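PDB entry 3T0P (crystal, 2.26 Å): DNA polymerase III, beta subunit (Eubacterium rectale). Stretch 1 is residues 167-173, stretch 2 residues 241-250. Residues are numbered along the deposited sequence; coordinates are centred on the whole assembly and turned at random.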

ATOM      1  N   LEU B 167       1.423 -23.605  27.113  1.00 52.35           N
ATOM      2  CA  LEU B 167       1.788 -22.222  26.943  1.00 51.07           C
ATOM      3  C   LEU B 167       0.510 -21.448  26.795  1.00 54.82           C
ATOM      4  O   LEU B 167      -0.390 -21.866  26.066  1.00 54.04           O
ATOM      5  CB  LEU B 167       2.731 -22.010  25.725  1.00 50.36           C
ATOM      6  CG  LEU B 167       2.909 -20.556  25.213  1.00 54.10           C
ATOM      7  CD1 LEU B 167       3.663 -19.668  26.215  1.00 53.90           C
ATOM      8  CD2 LEU B 167       3.633 -20.527  23.886  1.00 56.70           C
ATOM      9  N   ARG B 168       0.438 -20.307  27.465  1.00 51.82           N
ATOM     10  CA  ARG B 168      -0.730 -19.428  27.423  1.00 50.98           C
ATOM     11  C   ARG B 168      -0.233 -18.032  27.125  1.00 50.98           C
ATOM     12  O   ARG B 168       0.722 -17.590  27.770  1.00 49.68           O
ATOM     13  CB  ARG B 168      -1.486 -19.521  28.766  1.00 52.43           C
ATOM     14  CG  ARG B 168      -2.613 -18.546  28.964  1.00 67.85           C
ATOM     15  CD  ARG B 168      -3.390 -18.916  30.214  1.00 73.57           C
ATOM     16  NE  ARG B 168      -3.010 -18.108  31.372  1.00 78.87           N
ATOM     17  CZ  ARG B 168      -3.844 -17.784  32.356  1.00 94.46           C
ATOM     18  NH1 ARG B 168      -5.110 -18.193  32.326  1.00 78.34           N
ATOM     19  NH2 ARG B 168      -3.425 -17.035  33.366  1.00 81.17           N
ATOM     20  N   VAL B 169      -0.827 -17.372  26.093  1.00 44.91           N
ATOM     21  CA  VAL B 169      -0.471 -16.027  25.648  1.00 43.68           C
ATOM     22  C   VAL B 169      -1.675 -15.146  25.877  1.00 48.42           C
ATOM     23  O   VAL B 169      -2.780 -15.503  25.474  1.00 47.42           O
ATOM     24  CB  VAL B 169       0.048 -16.016  24.187  1.00 46.38           C
ATOM     25  CG1 VAL B 169       0.347 -14.598  23.700  1.00 44.87           C
ATOM     26  CG2 VAL B 169       1.291 -16.899  24.065  1.00 46.28           C
ATOM     27  N   VAL B 170      -1.473 -14.025  26.604  1.00 46.56           N
ATOM     28  CA  VAL B 170      -2.560 -13.129  27.032  1.00 46.05           C
ATOM     29  C   VAL B 170      -2.237 -11.679  26.696  1.00 49.44           C
ATOM     30  O   VAL B 170      -1.127 -11.222  26.951  1.00 49.24           O
ATOM     31  CB  VAL B 170      -2.850 -13.269  28.566  1.00 49.61           C
ATOM     32  CG1 VAL B 170      -4.030 -12.412  29.016  1.00 49.53           C
ATOM     33  CG2 VAL B 170      -3.070 -14.713  28.979  1.00 49.85           C
ATOM     34  N   SER B 171      -3.234 -10.951  26.167  1.00 43.82           N
ATOM     35  CA  SER B 171      -3.211  -9.506  25.984  1.00 42.67           C
ATOM     36  C   SER B 171      -4.548  -8.931  26.459  1.00 50.06           C
ATOM     37  O   SER B 171      -5.570  -9.624  26.422  1.00 50.50           O
ATOM     38  CB  SER B 171      -2.926  -9.113  24.551  1.00 42.38           C
ATOM     39  OG  SER B 171      -3.948  -9.584  23.696  1.00 50.43           O
ATOM     40  N   LEU B 172      -4.529  -7.697  26.964  1.00 46.87           N
ATOM     41  CA  LEU B 172      -5.713  -7.003  27.435  1.00 47.24           C
ATOM     42  C   LEU B 172      -5.475  -5.497  27.401  1.00 51.84           C
ATOM     43  O   LEU B 172      -4.344  -5.042  27.503  1.00 51.56           O
ATOM     44  CB  LEU B 172      -6.176  -7.490  28.835  1.00 48.44           C
ATOM     45  CG  LEU B 172      -5.292  -7.242  30.059  1.00 54.22           C
ATOM     46  CD1 LEU B 172      -5.666  -5.939  30.768  1.00 54.73           C
ATOM     47  CD2 LEU B 172      -5.471  -8.355  31.065  1.00 56.98           C
ATOM     48  N   ASP B 173      -6.539  -4.725  27.230  1.00 50.75           N
ATOM     49  CA  ASP B 173      -6.421  -3.271  27.155  1.00 50.65           C
ATOM     50  C   ASP B 173      -7.417  -2.567  28.097  1.00 55.40           C
ATOM     51  O   ASP B 173      -7.504  -1.343  28.084  1.00 56.87           O
ATOM     52  CB  ASP B 173      -6.610  -2.816  25.700  1.00 50.65           C
ATOM     53  CG  ASP B 173      -7.957  -3.175  25.083  1.00 59.19           C
ATOM     54  OD1 ASP B 173      -8.808  -3.767  25.798  1.00 60.99           O
ATOM     55  OD2 ASP B 173      -8.175  -2.838  23.894  1.00 60.03           O
ATOM     56  N   GLU B 241       3.576  -7.410  38.656  1.00 68.21           N
ATOM     57  CA  GLU B 241       2.620  -8.511  38.724  1.00 67.70           C
ATOM     58  C   GLU B 241       1.528  -8.283  37.684  1.00 68.66           C
ATOM     59  O   GLU B 241       0.883  -7.236  37.705  1.00 67.40           O
ATOM     60  CB  GLU B 241       2.038  -8.647  40.142  1.00 70.41           C
ATOM     61  N   TYR B 242       1.368  -9.225  36.732  1.00 64.67           N
ATOM     62  CA  TYR B 242       0.339  -9.110  35.697  1.00 64.07           C
ATOM     63  C   TYR B 242      -1.037  -9.287  36.347  1.00 71.43           C
ATOM     64  O   TYR B 242      -1.147  -9.881  37.427  1.00 72.06           O
ATOM     65  CB  TYR B 242       0.544 -10.123  34.548  1.00 63.18           C
ATOM     66  CG  TYR B 242      -0.193  -9.774  33.267  1.00 62.71           C
ATOM     67  CD1 TYR B 242       0.264  -8.762  32.430  1.00 63.70           C
ATOM     68  CD2 TYR B 242      -1.341 -10.467  32.884  1.00 63.06           C
ATOM     69  CE1 TYR B 242      -0.395  -8.451  31.241  1.00 63.07           C
ATOM     70  CE2 TYR B 242      -2.012 -10.162  31.697  1.00 61.95           C
ATOM     71  CZ  TYR B 242      -1.536  -9.149  30.882  1.00 67.66           C
ATOM     72  OH  TYR B 242      -2.181  -8.827  29.718  1.00 65.03           O
ATOM     73  N   PHE B 243      -2.068  -8.750  35.695  1.00 68.14           N
ATOM     74  CA  PHE B 243      -3.463  -8.783  36.128  1.00 68.55           C
ATOM     75  C   PHE B 243      -3.932 -10.210  36.448  1.00 76.44           C
ATOM     76  O   PHE B 243      -3.581 -11.154  35.733  1.00 76.05           O
ATOM     77  CB  PHE B 243      -4.353  -8.156  35.032  1.00 68.32           C
ATOM     78  CG  PHE B 243      -3.803  -6.841  34.522  1.00 68.43           C
ATOM     79  CD1 PHE B 243      -4.097  -5.647  35.172  1.00 70.83           C
ATOM     80  CD2 PHE B 243      -2.942  -6.804  33.425  1.00 68.60           C
ATOM     81  CE1 PHE B 243      -3.544  -4.444  34.741  1.00 71.08           C
ATOM     82  CE2 PHE B 243      -2.392  -5.596  32.989  1.00 70.10           C
ATOM     83  CZ  PHE B 243      -2.698  -4.426  33.651  1.00 68.87           C
ATOM     84  N   LYS B 244      -4.698 -10.367  37.532  1.00 76.30           N
ATOM     85  CA  LYS B 244      -5.263 -11.667  37.900  1.00 77.78           C
ATOM     86  C   LYS B 244      -6.501 -11.839  37.031  1.00 82.25           C
ATOM     87  O   LYS B 244      -7.499 -11.157  37.251  1.00 82.62           O
ATOM     88  CB  LYS B 244      -5.545 -11.804  39.422  1.00 82.36           C
ATOM     89  CG  LYS B 244      -5.881 -10.522  40.190  1.00100.38           C
ATOM     90  N   ILE B 245      -6.383 -12.641  35.958  1.00 78.48           N
ATOM     91  CA  ILE B 245      -7.458 -12.793  34.983  1.00 77.94           C
ATOM     92  C   ILE B 245      -8.242 -14.100  35.148  1.00 81.26           C
ATOM     93  O   ILE B 245      -9.381 -14.165  34.681  1.00 79.44           O
ATOM     94  CB  ILE B 245      -6.942 -12.626  33.520  1.00 80.06           C
ATOM     95  CG1 ILE B 245      -5.780 -13.581  33.167  1.00 80.55           C
ATOM     96  CG2 ILE B 245      -6.565 -11.183  33.247  1.00 80.56           C
ATOM     97  CD1 ILE B 245      -6.190 -14.831  32.396  1.00 90.00           C
ATOM     98  N   ASP B 246      -7.649 -15.129  35.787  1.00 78.88           N
ATOM     99  CA  ASP B 246      -8.286 -16.439  35.978  1.00 79.72           C
ATOM    100  C   ASP B 246      -9.622 -16.340  36.737  1.00 85.57           C
ATOM    101  O   ASP B 246     -10.524 -17.145  36.488  1.00 84.00           O
ATOM    102  CB  ASP B 246      -7.334 -17.409  36.680  1.00 82.65           C
ATOM    103  CG  ASP B 246      -6.156 -17.811  35.808  1.00 94.27           C
ATOM    104  OD1 ASP B 246      -6.365 -18.599  34.849  1.00 95.04           O
ATOM    105  OD2 ASP B 246      -5.025 -17.336  36.078  1.00 97.51           O
ATOM    106  N   GLN B 247      -9.755 -15.320  37.606  1.00 85.61           N
ATOM    107  CA  GLN B 247     -10.958 -15.006  38.389  1.00 88.04           C
ATOM    108  C   GLN B 247     -12.131 -14.569  37.493  1.00 93.97           C
ATOM    109  O   GLN B 247     -13.289 -14.844  37.828  1.00 94.88           O
ATOM    110  CB  GLN B 247     -10.663 -13.901  39.427  1.00 90.26           C
ATOM    111  CG  GLN B 247      -9.909 -12.686  38.878  1.00105.03           C
ATOM    112  CD  GLN B 247     -10.225 -11.419  39.628  1.00131.95           C
ATOM    113  OE1 GLN B 247     -11.061 -10.617  39.203  1.00127.75           O
ATOM    114  NE2 GLN B 247      -9.552 -11.200  40.753  1.00128.26           N
HETATM  115  N   MSE B 248     -11.817 -13.882  36.369  1.00 89.91           N
HETATM  116  CA  MSE B 248     -12.771 -13.341  35.392  1.00 89.18           C
HETATM  117  C   MSE B 248     -13.225 -14.354  34.362  1.00 89.64           C
HETATM  118  O   MSE B 248     -14.157 -14.075  33.608  1.00 89.14           O
HETATM  119  CB  MSE B 248     -12.152 -12.160  34.655  1.00 91.38           C
HETATM  120  CG  MSE B 248     -11.841 -11.008  35.550  1.00100.76           C
HETATM  121 SE   MSE B 248     -11.404  -9.538  34.420  0.75109.34          SE
HETATM  122  CE  MSE B 248     -12.269  -8.127  35.477  1.00107.26           C
ATOM    123  N   LEU B 249     -12.573 -15.515  34.310  1.00 84.54           N
ATOM    124  CA  LEU B 249     -12.927 -16.563  33.364  1.00 83.50           C
ATOM    125  C   LEU B 249     -13.924 -17.502  34.045  1.00 91.11           C
ATOM    126  O   LEU B 249     -13.767 -18.727  34.016  1.00 91.42           O
ATOM    127  CB  LEU B 249     -11.663 -17.294  32.837  1.00 82.47           C
ATOM    128  CG  LEU B 249     -10.494 -16.398  32.352  1.00 84.88           C
ATOM    129  CD1 LEU B 249      -9.253 -17.216  32.046  1.00 84.31           C
ATOM    130  CD2 LEU B 249     -10.895 -15.514  31.172  1.00 83.02           C
ATOM    131  N   SER B 250     -14.964 -16.895  34.673  1.00 89.98           N
ATOM    132  CA  SER B 250     -16.069 -17.575  35.354  1.00 91.41           C
ATOM    133  C   SER B 250     -16.887 -18.310  34.313  1.00 94.13           C
ATOM    134  O   SER B 250     -17.452 -17.685  33.413  1.00 93.57           O
ATOM    135  CB  SER B 250     -16.931 -16.583  36.134  1.00 96.59           C
ATOM    136  OG  SER B 250     -16.204 -16.003  37.207  1.00107.96           O
TER
HETATM  137  O   HOH W   1      -1.903  -6.700  27.277  1.00 57.10           O

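Residues 167-172 form the end of a β strand that begins earlier in the chain, and Asp173 leaves it. The second stretch is mostly loop; at 246-248 the backbone takes helical phi/psi values, and Met248 N donates a hydrogen bond to Ile245 O at 3.0 Å. No backbone hydrogen bond joins the two segments. Their CA atoms stay well apart, 9.3 Å from Val170 CA to Ile245 CA and 9.2 Å from Leu172 CA to Phe243 CA, so side chains, with one water, bridge the space between them. The alternation of the extended strand supplies these side chains: Arg168, Val170 and Leu172 direct their CA-to-CB bonds toward the loop, whereas that of Ser171 points away, and its hydroxyl is hydrogen-bonded elsewhere in the structure.

Leu172 is the centre of the apolar part, with the largest covered area of any residue in the contact. Its branched end lets one methyl, Leu172 CD1, lie over the face of the Phe243 ring, 4.1 Å from the centroid and 20° off the normal, a CH-pi contact. The other, Leu172 CD2, packs 3.7 Å from Ile245 CG2, 3.8 Å from Phe243 CD2 and 4.0 Å from Tyr242 CE2. Val170, shorter and β-branched, suits an extended strand and still reaches the tyrosine, with Val170 CG1 4.0 Å from Tyr242 CE2.

Tyr242 combines an apolar ring with a polar tip. The ring packs against Val170 and Leu172, while the hydroxyl extends to the strand backbone and meets a water there. Tyr242 OH lies 3.2 Å from the oxygen of water 1, which in turn accepts a hydrogen bond from Leu172 N at 2.8 Å. The water thus links the loop side chain to the strand backbone and gives the Leu172 amide an acceptor.

At the other end, Arg168 stretches out with chi1 and chi2 both t, and its guanidinium meets Asp246 in a two-pronged salt bridge: Arg168 NH1 donates to Asp246 OD1 at 2.8 Å and Arg168 NH2 to Asp246 OD2 at 3.2 Å. OD1 sits at the guanidinium edge, near its plane, where the N-H groups point. Although the CA-to-CB bond of Asp246 runs sideways, the carboxylate end comes nearer the strand. Ile245 covers one guanidinium face, with Ile245 CD1 3.5 Å from Arg168 NH1; an aliphatic group suits this flat surface, which offers no hydrogens for bonding. Arginine therefore serves both needs, pairing its charge at the edge while its face packs against hydrocarbon. In all, the contact buries 348 Å², counting both sides.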